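Local coordinates for bacterial bifunctional deaminase-reductase C-terminal domain-containing protein (Corynebacterium diphtheriae, PDB 2P4G) that is probably an NADP-dependent reductase of riboflavin biosynthesis, related to the enzymes that reduce 5-amino-6-(5-phosphoribosylamino)uracil, at residues S137-A146 against V164-P175; R70-A80 against R106-S116. All coordinates share one frame; numbering follows the deposited sequence.

Overall arrangement
Contacts 1 and 2 are two parallel strand pairs of one mixed sheet, where the order from the edge inward is 166-169, 139-143, 111-115, 75-79. Their centres lie about 16 Å apart, contact 1 about 16 Å and contact 2 about 7 Å from the centre of the chain. Strands 111-115 and 139-143 join the pairs: Leu114 N lies 2.7 Å from Leu139 O, a probable backbone hydrogen bond, and Lys111 NZ lies 2.6 Å from Ser137 O. Helix 175-184 packs on one face of both pairs. The ethanediol molecules near contact 2 probably come from the crystallisation liquor, and they do not by themselves identify a substrate site.

Contact 1: residues S137-A146 against V164-P175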
loop_
_atom_site.group_PDB
_atom_site.type_symbol
_atom_site.label_atom_id
_atom_site.label_comp_id
_atom_site.label_asym_id
_atom_site.label_seq_id
_atom_site.Cartn_x
_atom_site.Cartn_y
_atom_site.Cartn_z
ATOM N N SER A 137 -6.076 -31.250 -12.843
ATOM C CA SER A 137 -5.636 -30.660 -14.104
ATOM C C SER A 137 -6.138 -29.203 -14.252
ATOM O O SER A 137 -7.299 -28.914 -13.991
ATOM C CB SER A 137 -6.135 -31.523 -15.284
ATOM O OG SER A 137 -5.496 -31.181 -16.508
ATOM N N PRO A 138 -5.258 -28.284 -14.659
ATOM C CA PRO A 138 -5.636 -26.893 -14.734
ATOM C C PRO A 138 -6.373 -26.576 -16.015
ATOM O O PRO A 138 -6.048 -27.127 -17.062
ATOM C CB PRO A 138 -4.293 -26.181 -14.776
ATOM C CG PRO A 138 -3.393 -27.141 -15.465
ATOM C CD PRO A 138 -3.845 -28.485 -15.046
ATOM N N LEU A 139 -7.341 -25.668 -15.926
ATOM C CA LEU A 139 -8.003 -25.158 -17.089
ATOM C C LEU A 139 -7.098 -24.011 -17.580
ATOM O O LEU A 139 -6.844 -23.052 -16.852
ATOM C CB LEU A 139 -9.409 -24.676 -16.716
ATOM C CG LEU A 139 -10.249 -24.002 -17.800
ATOM C CD1 LEU A 139 -10.458 -24.929 -18.997
ATOM C CD2 LEU A 139 -11.585 -23.514 -17.197
ATOM N N VAL A 140 -6.585 -24.131 -18.801
ATOM C CA VAL A 140 -5.743 -23.090 -19.372
ATOM C C VAL A 140 -6.592 -22.188 -20.257
ATOM O O VAL A 140 -7.360 -22.673 -21.089
ATOM C CB VAL A 140 -4.557 -23.668 -20.154
ATOM C CG1 VAL A 140 -3.724 -22.518 -20.823
ATOM C CG2 VAL A 140 -3.709 -24.494 -19.210
ATOM N N ILE A 141 -6.477 -20.880 -20.032
ATOM C CA ILE A 141 -7.193 -19.883 -20.821
ATOM C C ILE A 141 -6.145 -19.010 -21.537
ATOM O O ILE A 141 -5.346 -18.336 -20.903
ATOM C CB ILE A 141 -8.110 -18.964 -19.956
ATOM C CG1 ILE A 141 -9.044 -19.778 -19.039
ATOM C CG2 ILE A 141 -8.884 -17.973 -20.857
ATOM C CD1 ILE A 141 -10.115 -20.536 -19.726
ATOM N N THR A 142 -6.175 -19.037 -22.861
ATOM C CA THR A 142 -5.259 -18.287 -23.682
ATOM C C THR A 142 -6.034 -17.506 -24.757
ATOM O O THR A 142 -7.263 -17.400 -24.713
ATOM C CB THR A 142 -4.213 -19.242 -24.294
ATOM O OG1 THR A 142 -3.254 -18.484 -25.036
ATOM C CG2 THR A 142 -4.865 -20.273 -25.188
ATOM N N GLN A 143 -5.315 -16.955 -25.720
ATOM C CA GLN A 143 -5.917 -16.138 -26.754
ATOM C C GLN A 143 -5.247 -16.460 -28.076
ATOM O O GLN A 143 -4.070 -16.738 -28.104
ATOM C CB GLN A 143 -5.705 -14.674 -26.378
ATOM C CG GLN A 143 -6.506 -13.685 -27.175
ATOM C CD GLN A 143 -6.753 -12.373 -26.428
ATOM O OE1 GLN A 143 -5.987 -11.968 -25.538
ATOM N NE2 GLN A 143 -7.834 -11.698 -26.800
ATOM N N GLN A 144 -5.982 -16.453 -29.174
ATOM C CA GLN A 144 -5.351 -16.625 -30.475
ATOM C C GLN A 144 -4.452 -15.428 -30.684
ATOM O O GLN A 144 -4.944 -14.302 -30.690
ATOM C CB GLN A 144 -6.383 -16.684 -31.591
ATOM C CG GLN A 144 -5.806 -17.047 -32.955
ATOM C CD GLN A 144 -5.585 -18.542 -33.128
ATOM O OE1 GLN A 144 -6.441 -19.359 -32.778
ATOM N NE2 GLN A 144 -4.432 -18.908 -33.682
ATOM N N PRO A 145 -3.130 -15.656 -30.835
ATOM C CA PRO A 145 -2.209 -14.531 -30.994
ATOM C C PRO A 145 -2.474 -13.772 -32.293
ATOM O O PRO A 145 -2.695 -14.396 -33.334
ATOM C CB PRO A 145 -0.827 -15.205 -31.003
ATOM C CG PRO A 145 -1.086 -16.578 -31.483
ATOM C CD PRO A 145 -2.409 -16.940 -30.877
ATOM N N ALA A 146 -2.469 -12.442 -32.198
ATOM C CA ALA A 146 -2.901 -11.562 -33.284
ATOM C C ALA A 146 -2.066 -11.835 -34.515
ATOM O O ALA A 146 -2.587 -12.178 -35.579
ATOM C CB ALA A 146 -2.781 -10.083 -32.865
ATOM N N VAL A 164 -4.361 -31.570 -21.187
ATOM C CA VAL A 164 -4.839 -30.343 -20.551
ATOM C C VAL A 164 -5.912 -29.668 -21.384
ATOM O O VAL A 164 -5.762 -29.527 -22.602
ATOM C CB VAL A 164 -3.679 -29.341 -20.283
ATOM C CG1 VAL A 164 -4.220 -27.929 -19.858
ATOM C CG2 VAL A 164 -2.716 -29.934 -19.209
ATOM N N GLU A 165 -6.995 -29.259 -20.719
ATOM C CA GLU A 165 -8.057 -28.490 -21.351
ATOM C C GLU A 165 -7.646 -27.035 -21.587
ATOM O O GLU A 165 -7.338 -26.315 -20.623
ATOM C CB GLU A 165 -9.289 -28.504 -20.446
ATOM C CG GLU A 165 -10.580 -28.096 -21.131
ATOM C CD GLU A 165 -11.758 -28.090 -20.174
ATOM O OE1 GLU A 165 -11.633 -28.641 -19.041
ATOM O OE2 GLU A 165 -12.810 -27.510 -20.555
ATOM N N VAL A 166 -7.664 -26.602 -22.848
ATOM C CA VAL A 166 -7.284 -25.230 -23.214
ATOM C C VAL A 166 -8.398 -24.504 -23.958
ATOM O O VAL A 166 -8.838 -24.961 -25.005
ATOM C CB VAL A 166 -6.039 -25.192 -24.118
ATOM C CG1 VAL A 166 -5.586 -23.739 -24.310
ATOM C CG2 VAL A 166 -4.899 -26.056 -23.550
ATOM N N ILE A 167 -8.849 -23.380 -23.410
ATOM C CA ILE A 167 -9.801 -22.539 -24.071
ATOM C C ILE A 167 -9.019 -21.406 -24.712
ATOM O O ILE A 167 -8.258 -20.708 -24.023
ATOM C CB ILE A 167 -10.795 -21.909 -23.095
ATOM C CG1 ILE A 167 -11.676 -22.972 -22.427
ATOM C CG2 ILE A 167 -11.694 -20.906 -23.840
ATOM C CD1 ILE A 167 -12.581 -22.383 -21.332
ATOM N N VAL A 168 -9.203 -21.224 -26.021
ATOM C CA VAL A 168 -8.577 -20.129 -26.755
ATOM C C VAL A 168 -9.596 -19.016 -26.944
ATOM O O VAL A 168 -10.539 -19.177 -27.699
ATOM C CB VAL A 168 -8.077 -20.605 -28.137
ATOM C CG1 VAL A 168 -7.410 -19.454 -28.899
ATOM C CG2 VAL A 168 -7.136 -21.784 -27.963
ATOM N N ALA A 169 -9.428 -17.912 -26.229
ATOM C CA ALA A 169 -10.246 -16.719 -26.449
ATOM C C ALA A 169 -9.913 -16.111 -27.812
ATOM O O ALA A 169 -8.783 -16.212 -28.268
ATOM C CB ALA A 169 -10.012 -15.691 -25.334
ATOM N N PRO A 170 -10.911 -15.532 -28.504
ATOM C CA PRO A 170 -10.626 -14.713 -29.685
ATOM C C PRO A 170 -9.652 -13.572 -29.435
ATOM O O PRO A 170 -9.470 -13.130 -28.292
ATOM C CB PRO A 170 -11.999 -14.160 -30.057
ATOM C CG PRO A 170 -12.942 -15.219 -29.592
ATOM C CD PRO A 170 -12.363 -15.693 -28.300
ATOM N N THR A 171 -9.041 -13.100 -30.518
ATOM C CA THR A 171 -8.058 -12.014 -30.460
ATOM C C THR A 171 -8.664 -10.756 -29.825
ATOM O O THR A 171 -8.005 -10.072 -29.026
ATOM C CB THR A 171 -7.527 -11.683 -31.880
ATOM O OG1 THR A 171 -7.066 -12.887 -32.518
ATOM C CG2 THR A 171 -6.390 -10.652 -31.822
ATOM N N SER A 172 -9.926 -10.488 -30.180
ATOM C CA SER A 172 -10.696 -9.339 -29.683
ATOM C C SER A 172 -11.012 -9.378 -28.190
ATOM O O SER A 172 -10.915 -8.363 -27.500
ATOM C CB SER A 172 -12.015 -9.267 -30.450
ATOM O OG SER A 172 -12.509 -10.575 -30.708
ATOM N N THR A 173 -11.374 -10.560 -27.705
ATOM C CA THR A 173 -11.996 -10.743 -26.389
ATOM C C THR A 173 -11.090 -10.478 -25.175
ATOM O O THR A 173 -9.871 -10.346 -25.293
ATOM C CB THR A 173 -12.511 -12.184 -26.269
ATOM O OG1 THR A 173 -11.420 -13.085 -26.503
ATOM C CG2 THR A 173 -13.616 -12.457 -27.277
ATOM N N ASN A 174 -11.715 -10.413 -24.003
ATOM C CA ASN A 174 -11.012 -10.260 -22.738
ATOM C C ASN A 174 -10.884 -11.632 -22.062
ATOM O O ASN A 174 -11.890 -12.262 -21.772
ATOM C CB ASN A 174 -11.780 -9.291 -21.833
ATOM C CG ASN A 174 -11.024 -8.930 -20.565
ATOM O OD1 ASN A 174 -10.273 -9.732 -20.002
ATOM N ND2 ASN A 174 -11.232 -7.712 -20.100
ATOM N N PRO A 175 -9.650 -12.086 -21.787
ATOM C CA PRO A 175 -9.433 -13.436 -21.246
ATOM C C PRO A 175 -10.038 -13.686 -19.860
ATOM O O PRO A 175 -10.471 -14.792 -19.594
ATOM C CB PRO A 175 -7.906 -13.531 -21.158
ATOM C CG PRO A 175 -7.457 -12.118 -21.012
ATOM C CD PRO A 175 -8.378 -11.357 -21.925
HETATM O O HOH W 1 -7.138 -29.413 -17.935
#
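Ile141 and Ile167 run alongside each other on neighbouring strands of a parallel beta-alpha-beta unit: strand 139-143, helix 150-162, strand 166-169. Their CD1 methyls press together at 3.5 Å, a snug fit for two carbons. The Ile141 torsions explain this closeness: with chi1 at -51° and chi2 at -69°, its CD1 bends across to the neighbouring strand and also rests against Ile167 CB. Leu139 adds a further bump, its CD1 lying 4.1 Å from Ile167 CD1 and packing along the chain of Glu165, whose carboxylate reaches Arg186 in a salt bridge. Helix 175-184 covers this face, with Ile178 and Ala179 on Ile141 and Ala182 on Ile167.

On the opposite face, the Thr142 CG2 methyl fills the hollow between two valines, 3.6 Å from Val166 CG1 and 3.9 Å from Val168 CG2. Its hydroxyl instead bonds with Ser116 O and Trp152 NE1. Val140 and Val164 cross at about a right angle, CG2 of the former 3.5 Å from CG1 of the latter, while Val166 packs on Leu156 and Leu159 of helix 150-162.

A ladder of backbone bonds runs from Val140 N to Glu165 O through to Gln144 N to Ala169 O, with the two short strand axes 27° apart, the twist expected of neighbouring parallel strands. Before it, one water bridges Ser137 OG, Pro138 O and Glu165 N. Beyond it, the extended Gln143 side chain enters the turn 170-173, where its NE2 donates to Pro170 O at 2.6 Å, in the carbonyl plane and on a lone pair; Thr173 OG1 donates to that same Pro170 O, also at 2.6 Å.

Contact 2: residues R70-A80 against R106-S116; sequences RGWADAIVVGA and RCGLPKLTLLS. With EDO (1,2-ethanediol), chain I; EDO (1,2-ethanediol), chain G; EDO (1,2-ethanediol), chain H; EDO (1,2-ethanediol), chain K.
Arg106 NH1 donates to two acceptors of segment 70-80: Asp74 OD1 at 2.8 Å, a salt bridge, and Trp72 O at 3.0 Å. Bends at chi2 and chi3 (-78°) fold the arginine back to this site. The guanidinium and carboxylate planes stand 87° apart; OD1 lies in the guanidinium plane, and NH1 meets OD1 from above the carboxylate plane. Asp74 OD2 is held separately by Lys189 N and Lys190 N, which, with the OD1 bridge, probably restrains the rotation of the carboxylate.

Pro110 is the main wedge. Its CG faces Arg70 O at 3.4 Å and touches Ile76 CD1 at 3.7 Å, and its CB lies against Ala73 O. Ile76 CD1 also sits over one face of the Arg70 guanidinium, toward its rim; the NE of that arginine forms a salt bridge with Glu194.

Backbone bonds from Lys111 N to Asp74 O through Ala80 N to Leu115 O establish a parallel pair, the axes 19° apart. On one face Val78 CG1 presses on Leu114 CD2 at 3.5 Å, a tight fit, and Leu112 CD1 packs on Ile76 CG2. On the other, Val77 lies alongside Thr113 and its CG1 meets Leu115 CD1 at 3.8 Å.

Strand 75-79 follows helix 60-72 and bonds on its far edge to strand 190-195, strand 111-115 continues the sheet into strand 139-143, and Leu183 of helix 175-184 packs over Ala75, Val77 and Thr113.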
loop_
_atom_site.group_PDB
_atom_site.type_symbol
_atom_site.label_atom_id
_atom_site.label_comp_id
_atom_site.label_asym_id
_atom_site.label_seq_id
_atom_site.Cartn_x
_atom_site.Cartn_y
_atom_site.Cartn_z
ATOM N N ARG A 70 -9.076 -20.825 -0.672
ATOM C CA ARG A 70 -9.161 -21.963 -1.580
ATOM C C ARG A 70 -10.225 -22.980 -1.186
ATOM O O ARG A 70 -10.865 -23.561 -2.056
ATOM C CB ARG A 70 -7.798 -22.657 -1.721
ATOM C CG ARG A 70 -6.836 -21.876 -2.603
ATOM C CD ARG A 70 -5.521 -22.616 -2.821
ATOM N NE ARG A 70 -4.803 -21.990 -3.928
ATOM C CZ ARG A 70 -3.907 -22.604 -4.694
ATOM N NH1 ARG A 70 -3.568 -23.865 -4.474
ATOM N NH2 ARG A 70 -3.354 -21.943 -5.697
ATOM N N GLY A 71 -10.415 -23.184 0.114
ATOM C CA GLY A 71 -11.461 -24.049 0.610
ATOM C C GLY A 71 -12.852 -23.501 0.381
ATOM O O GLY A 71 -13.816 -24.260 0.343
ATOM N N TRP A 72 -12.941 -22.181 0.278
ATOM C CA TRP A 72 -14.178 -21.451 -0.035
ATOM C C TRP A 72 -14.493 -21.497 -1.527
ATOM O O TRP A 72 -15.654 -21.489 -1.901
ATOM C CB TRP A 72 -14.014 -19.982 0.423
ATOM C CG TRP A 72 -14.955 -18.986 -0.167
ATOM C CD1 TRP A 72 -16.129 -18.551 0.380
ATOM C CD2 TRP A 72 -14.788 -18.256 -1.392
ATOM N NE1 TRP A 72 -16.712 -17.607 -0.437
ATOM C CE2 TRP A 72 -15.906 -17.408 -1.530
ATOM C CE3 TRP A 72 -13.793 -18.233 -2.389
ATOM C CZ2 TRP A 72 -16.067 -16.555 -2.628
ATOM C CZ3 TRP A 72 -13.957 -17.404 -3.478
ATOM C CH2 TRP A 72 -15.088 -16.575 -3.591
ATOM N N ALA A 73 -13.444 -21.540 -2.355
ATOM C CA ALA A 73 -13.541 -21.353 -3.797
ATOM C C ALA A 73 -14.015 -22.601 -4.536
ATOM O O ALA A 73 -13.688 -23.728 -4.165
ATOM C CB ALA A 73 -12.147 -20.925 -4.379
ATOM N N ASP A 74 -14.754 -22.366 -5.620
ATOM C CA ASP A 74 -15.028 -23.379 -6.629
ATOM C C ASP A 74 -13.954 -23.394 -7.703
ATOM O O ASP A 74 -13.676 -24.440 -8.310
ATOM C CB ASP A 74 -16.377 -23.078 -7.252
ATOM C CG ASP A 74 -17.493 -23.159 -6.242
ATOM O OD1 ASP A 74 -17.480 -24.138 -5.485
ATOM O OD2 ASP A 74 -18.373 -22.270 -6.197
ATOM N N ALA A 75 -13.366 -22.223 -7.953
ATOM C CA ALA A 75 -12.249 -22.087 -8.918
ATOM C C ALA A 75 -11.254 -21.047 -8.453
ATOM O O ALA A 75 -11.588 -20.117 -7.709
ATOM C CB ALA A 75 -12.767 -21.706 -10.301
ATOM N N ILE A 76 -10.028 -21.214 -8.908
ATOM C CA ILE A 76 -8.943 -20.289 -8.641
ATOM C C ILE A 76 -8.526 -19.786 -10.013
ATOM O O ILE A 76 -8.346 -20.575 -10.941
ATOM C CB ILE A 76 -7.755 -21.022 -7.973
ATOM C CG1 ILE A 76 -8.176 -21.602 -6.619
ATOM C CG2 ILE A 76 -6.554 -20.126 -7.794
ATOM C CD1 ILE A 76 -7.316 -22.768 -6.162
ATOM N N VAL A 77 -8.404 -18.475 -10.146
ATOM C CA VAL A 77 -7.918 -17.858 -11.359
ATOM C C VAL A 77 -6.619 -17.156 -11.016
ATOM O O VAL A 77 -6.541 -16.391 -10.053
ATOM C CB VAL A 77 -8.948 -16.866 -11.917
ATOM C CG1 VAL A 77 -8.355 -16.035 -13.032
ATOM C CG2 VAL A 77 -10.216 -17.621 -12.383
ATOM N N VAL A 78 -5.587 -17.462 -11.782
ATOM C CA VAL A 78 -4.264 -16.901 -11.547
ATOM C C VAL A 78 -3.520 -16.823 -12.891
ATOM O O VAL A 78 -3.692 -17.678 -13.750
ATOM C CB VAL A 78 -3.478 -17.732 -10.484
ATOM C CG1 VAL A 78 -3.142 -19.119 -11.025
ATOM C CG2 VAL A 78 -2.208 -16.996 -10.013
ATOM N N GLY A 79 -2.721 -15.778 -13.075
ATOM C CA GLY A 79 -1.880 -15.668 -14.258
ATOM C C GLY A 79 -0.795 -16.732 -14.211
ATOM O O GLY A 79 -0.191 -16.987 -13.170
ATOM N N ALA A 80 -0.538 -17.358 -15.347
ATOM C CA ALA A 80 0.429 -18.449 -15.418
ATOM C C ALA A 80 1.818 -18.078 -14.838
ATOM O O ALA A 80 2.457 -18.899 -14.175
ATOM C CB ALA A 80 0.549 -18.936 -16.867
ATOM N N ARG A 106 -19.933 -30.508 -2.547
ATOM C CA ARG A 106 -19.023 -29.778 -3.401
ATOM C C ARG A 106 -17.866 -30.647 -3.826
ATOM O O ARG A 106 -17.474 -31.557 -3.111
ATOM C CB ARG A 106 -18.502 -28.545 -2.680
ATOM C CG ARG A 106 -19.508 -27.440 -2.634
ATOM C CD ARG A 106 -18.856 -26.097 -2.886
ATOM N NE ARG A 106 -18.154 -25.621 -1.697
ATOM C CZ ARG A 106 -17.209 -24.689 -1.691
ATOM N NH1 ARG A 106 -16.807 -24.108 -2.817
ATOM N NH2 ARG A 106 -16.655 -24.346 -0.538
ATOM N N CYS A 107 -17.318 -30.348 -4.998
ATOM C CA CYS A 107 -16.131 -31.015 -5.470
ATOM C C CYS A 107 -15.059 -30.802 -4.418
ATOM O O CYS A 107 -14.988 -29.735 -3.804
ATOM C CB CYS A 107 -15.668 -30.430 -6.802
ATOM S SG CYS A 107 -14.052 -31.125 -7.352
ATOM N N GLY A 108 -14.228 -31.813 -4.204
ATOM C CA GLY A 108 -13.255 -31.776 -3.118
ATOM C C GLY A 108 -12.300 -30.609 -3.206
ATOM O O GLY A 108 -11.973 -30.001 -2.198
ATOM N N LEU A 109 -11.875 -30.315 -4.434
ATOM C CA LEU A 109 -10.893 -29.280 -4.735
ATOM C C LEU A 109 -11.404 -28.264 -5.759
ATOM O O LEU A 109 -12.071 -28.627 -6.727
ATOM C CB LEU A 109 -9.628 -29.919 -5.290
ATOM C CG LEU A 109 -8.912 -30.835 -4.295
ATOM C CD1 LEU A 109 -8.165 -31.925 -5.030
ATOM C CD2 LEU A 109 -7.996 -30.035 -3.369
ATOM N N PRO A 110 -11.060 -26.985 -5.565
ATOM C CA PRO A 110 -11.394 -26.010 -6.593
ATOM C C PRO A 110 -10.594 -26.226 -7.874
ATOM O O PRO A 110 -9.485 -26.735 -7.833
ATOM C CB PRO A 110 -10.984 -24.671 -5.952
ATOM C CG PRO A 110 -9.926 -25.048 -4.974
ATOM C CD PRO A 110 -10.349 -26.374 -4.427
ATOM N N LYS A 111 -11.160 -25.805 -8.996
ATOM C CA LYS A 111 -10.513 -25.911 -10.285
ATOM C C LYS A 111 -9.486 -24.816 -10.417
ATOM O O LYS A 111 -9.806 -23.624 -10.334
ATOM C CB LYS A 111 -11.541 -25.780 -11.425
ATOM C CG LYS A 111 -11.001 -26.059 -12.827
ATOM C CD LYS A 111 -10.662 -27.522 -12.986
ATOM C CE LYS A 111 -10.192 -27.897 -14.396
ATOM N NZ LYS A 111 -9.841 -29.354 -14.456
ATOM N N LEU A 112 -8.245 -25.215 -10.652
ATOM C CA LEU A 112 -7.191 -24.256 -10.947
ATOM C C LEU A 112 -7.272 -23.829 -12.397
ATOM O O LEU A 112 -7.212 -24.664 -13.300
ATOM C CB LEU A 112 -5.813 -24.863 -10.658
ATOM C CG LEU A 112 -4.593 -23.981 -10.835
ATOM C CD1 LEU A 112 -4.655 -22.718 -9.935
ATOM C CD2 LEU A 112 -3.341 -24.815 -10.559
ATOM N N THR A 113 -7.367 -22.518 -12.598
ATOM C CA THR A 113 -7.523 -21.898 -13.920
ATOM C C THR A 113 -6.363 -20.943 -14.174
ATOM O O THR A 113 -6.129 -19.994 -13.409
ATOM C CB THR A 113 -8.873 -21.135 -14.037
ATOM O OG1 THR A 113 -9.930 -22.012 -13.657
ATOM C CG2 THR A 113 -9.128 -20.617 -15.469
ATOM N N LEU A 114 -5.625 -21.231 -15.240
ATOM C CA LEU A 114 -4.376 -20.544 -15.519
ATOM C C LEU A 114 -4.538 -19.734 -16.759
ATOM O O LEU A 114 -4.963 -20.262 -17.803
ATOM C CB LEU A 114 -3.248 -21.550 -15.742
ATOM C CG LEU A 114 -2.895 -22.463 -14.574
ATOM C CD1 LEU A 114 -1.805 -23.456 -15.041
ATOM C CD2 LEU A 114 -2.428 -21.648 -13.329
ATOM N N LEU A 115 -4.248 -18.440 -16.632
ATOM C CA LEU A 115 -4.327 -17.507 -17.734
ATOM C C LEU A 115 -2.942 -17.351 -18.350
ATOM O O LEU A 115 -1.990 -16.939 -17.685
ATOM C CB LEU A 115 -4.815 -16.154 -17.219
ATOM C CG LEU A 115 -6.118 -16.134 -16.420
ATOM C CD1 LEU A 115 -6.504 -14.692 -16.096
ATOM C CD2 LEU A 115 -7.238 -16.816 -17.149
ATOM N N SER A 116 -2.826 -17.678 -19.626
ATOM C CA SER A 116 -1.535 -17.710 -20.297
ATOM C C SER A 116 -1.658 -17.303 -21.737
ATOM O O SER A 116 -2.190 -18.062 -22.585
ATOM C CB SER A 116 -0.946 -19.134 -20.234
ATOM O OG SER A 116 0.290 -19.189 -20.932
HETATM C C1 EDO I . -11.989 -29.413 -10.517
HETATM O O1 EDO I . -11.416 -29.490 -9.203
HETATM C C2 EDO I . -13.398 -30.003 -10.603
HETATM O O2 EDO I . -14.415 -28.975 -10.702
HETATM C C1 EDO G . -0.403 -26.081 -4.953
HETATM O O1 EDO G . 0.559 -26.367 -3.932
HETATM C C2 EDO G . -0.453 -24.622 -5.487
HETATM O O2 EDO G . -1.519 -24.392 -6.500
HETATM C C1 EDO H . 2.739 -23.036 -13.211
HETATM O O1 EDO H . 3.459 -24.199 -13.647
HETATM C C2 EDO H . 1.885 -22.491 -14.374
HETATM O O2 EDO H . 2.359 -21.260 -14.963
HETATM C C1 EDO K . -15.171 -25.788 3.401
HETATM O O1 EDO K . -14.886 -25.590 4.797
HETATM C C2 EDO K . -16.384 -24.983 2.947
HETATM O O2 EDO K . -17.288 -25.827 2.225
HETATM O O HOH W 2 -14.447 -27.544 -7.432
#